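Local atomic coordinates of methyltransferase 1 (Methanosarcina barkeri, PDB entry 2I2X), a protein that catalyses, as the zinc-dependent subunit of a methanol-activating complex, methyl transfer from methanol to the cob(I)amide carried by its partner corrinoid protein in methanogenesis. Residues 382-387 against 393-398. Residues are numbered along the deposited sequence; the frame is centred on the assembly and turned at random.
Sequences IVKDGD and AKNAAI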
loop_
_atom_site.group_PDB
_atom_site.type_symbol
_atom_site.label_atom_id
_atom_site.label_comp_id
_atom_site.label_asym_id
_atom_site.label_seq_id
_atom_site.Cartn_x
_atom_site.Cartn_y
_atom_site.Cartn_z
ATOM N N ILE A 382 -16.447 29.153 16.248
ATOM C CA ILE A 382 -16.597 29.785 14.944
ATOM C C ILE A 382 -17.974 30.427 14.760
ATOM O O ILE A 382 -18.066 31.579 14.336
ATOM C CB ILE A 382 -16.318 28.770 13.803
ATOM C CG1 ILE A 382 -14.836 28.316 13.881
ATOM C CG2 ILE A 382 -16.740 29.342 12.405
ATOM C CD1 ILE A 382 -14.531 27.071 13.109
ATOM N N VAL A 383 -19.045 29.689 15.060
ATOM C CA VAL A 383 -20.372 30.148 14.682
ATOM C C VAL A 383 -20.800 31.325 15.554
ATOM O O VAL A 383 -21.590 32.172 15.119
ATOM C CB VAL A 383 -21.439 29.003 14.691
ATOM C CG1 VAL A 383 -21.053 27.909 13.716
ATOM C CG2 VAL A 383 -21.642 28.435 16.095
ATOM N N LYS A 384 -20.244 31.405 16.765
ATOM C CA LYS A 384 -20.582 32.509 17.674
ATOM C C LYS A 384 -20.225 33.896 17.099
ATOM O O LYS A 384 -20.718 34.891 17.604
ATOM C CB LYS A 384 -20.056 32.285 19.115
ATOM C CG LYS A 384 -18.551 32.450 19.303
ATOM C CD LYS A 384 -18.108 32.233 20.741
ATOM C CE LYS A 384 -16.762 32.900 20.938
ATOM N NZ LYS A 384 -15.722 32.079 21.627
ATOM N N ASP A 385 -19.410 33.940 16.035
ATOM C CA ASP A 385 -19.113 35.172 15.268
ATOM C C ASP A 385 -19.133 34.900 13.754
ATOM O O ASP A 385 -18.400 35.503 12.975
ATOM C CB ASP A 385 -17.787 35.826 15.723
ATOM C CG ASP A 385 -17.909 36.531 17.095
ATOM O OD1 ASP A 385 -17.237 36.101 18.055
ATOM O OD2 ASP A 385 -18.682 37.517 17.236
ATOM N N GLY A 386 -20.017 33.995 13.347
ATOM C CA GLY A 386 -20.045 33.475 11.984
ATOM C C GLY A 386 -20.117 34.456 10.838
ATOM O O GLY A 386 -19.737 34.111 9.700
ATOM N N ASP A 387 -20.605 35.673 11.097
ATOM C CA ASP A 387 -20.720 36.682 10.022
ATOM C C ASP A 387 -19.400 37.339 9.717
ATOM O O ASP A 387 -19.221 37.870 8.648
ATOM C CB ASP A 387 -21.772 37.741 10.343
ATOM C CG ASP A 387 -23.172 37.163 10.402
ATOM O OD1 ASP A 387 -23.598 36.510 9.417
ATOM O OD2 ASP A 387 -23.862 37.371 11.437
ATOM N N ALA A 393 -12.301 33.172 12.674
ATOM C CA ALA A 393 -11.025 32.498 12.537
ATOM C C ALA A 393 -10.136 32.701 13.762
ATOM O O ALA A 393 -9.477 31.745 14.257
ATOM C CB ALA A 393 -10.315 32.944 11.263
ATOM N N LYS A 394 -10.095 33.934 14.261
ATOM C CA LYS A 394 -9.330 34.190 15.481
ATOM C C LYS A 394 -9.905 33.372 16.647
ATOM O O LYS A 394 -9.130 32.815 17.430
ATOM C CB LYS A 394 -9.288 35.675 15.799
ATOM C CG LYS A 394 -8.425 36.071 16.991
ATOM C CD LYS A 394 -7.998 37.555 16.889
ATOM C CE LYS A 394 -9.128 38.570 17.293
ATOM N NZ LYS A 394 -9.640 38.391 18.707
ATOM N N ASN A 395 -11.240 33.281 16.750
ATOM C CA ASN A 395 -11.872 32.525 17.831
ATOM C C ASN A 395 -11.382 31.059 17.794
ATOM O O ASN A 395 -11.035 30.479 18.824
ATOM C CB ASN A 395 -13.408 32.567 17.729
ATOM C CG ASN A 395 -14.009 33.985 18.002
ATOM O OD1 ASN A 395 -13.328 34.897 18.479
ATOM N ND2 ASN A 395 -15.292 34.140 17.697
ATOM N N ALA A 396 -11.307 30.496 16.594
ATOM C CA ALA A 396 -10.971 29.103 16.417
ATOM C C ALA A 396 -9.543 28.883 16.871
ATOM O O ALA A 396 -9.254 27.939 17.615
ATOM C CB ALA A 396 -11.170 28.670 14.947
ATOM N N ALA A 397 -8.655 29.762 16.443
ATOM C CA ALA A 397 -7.253 29.710 16.813
ATOM C C ALA A 397 -7.059 29.775 18.327
ATOM O O ALA A 397 -6.239 29.039 18.883
ATOM C CB ALA A 397 -6.505 30.869 16.124
ATOM N N ILE A 398 -7.819 30.646 18.999
ATOM C CA ILE A 398 -7.675 30.820 20.456
ATOM C C ILE A 398 -8.321 29.663 21.203
ATOM O O ILE A 398 -7.806 29.215 22.231
ATOM C CB ILE A 398 -8.225 32.197 20.956
ATOM C CG1 ILE A 398 -7.282 33.329 20.511
ATOM C CG2 ILE A 398 -8.383 32.204 22.493
ATOM C CD1 ILE A 398 -7.905 34.749 20.617
#
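Ile-382 meets Ala-396, and Asp-385 meets Asn-395, where helix 372-383 turns through a short loop into helix 389-409, a helix-loop-helix connection in the helical part of this TIM-barrel subunit. The close-packed side is apolar. Ile-382 CG1 lies 3.8 Å from Ala-396 CB, and CD1 follows at 4.2 Å; with CG1 anti to the carbonyl carbon (chi1 -64°), this branch is directed at the neighbouring helix. The small methyl of Ala-396 suits its place because the backbones come near here, the CA atoms of Ile-382 and Ala-396 being 5.9 Å apart. Ile-382 also packs on Ala-251 and Pro-252 of helix 240-259 and on Ile-275 and Ile-279 of helix 273-280, so a branched apolar residue suits this buried place.

The solvent side is polar and sparser. Exposed Lys-384 passes the amide of Asn-395, CE 3.8 Å from ND2; lysine methylenes can lie here while the charged end meets solvent. Asparagine fits its place because one short planar group can serve two acceptors: ND2 also donates to Ser-381 O of helix 372-383. Replacing Asn-395 by a leucine would probably leave both Ser-381 O and the Asp-385 carboxylate without this donor. Asp-385 suits the loop as a short acceptor, its CB directed toward helix 389-409. The side chains of Asp-385 and Asn-395 cross at about a right angle, carboxylate and amide planes 53° apart. Asn-395 ND2 gives its hydrogen to the anti lone pair of Asp-385 OD1 at 2.8 Å, with OD1 almost in the amide plane and an N-H...O angle of 153°.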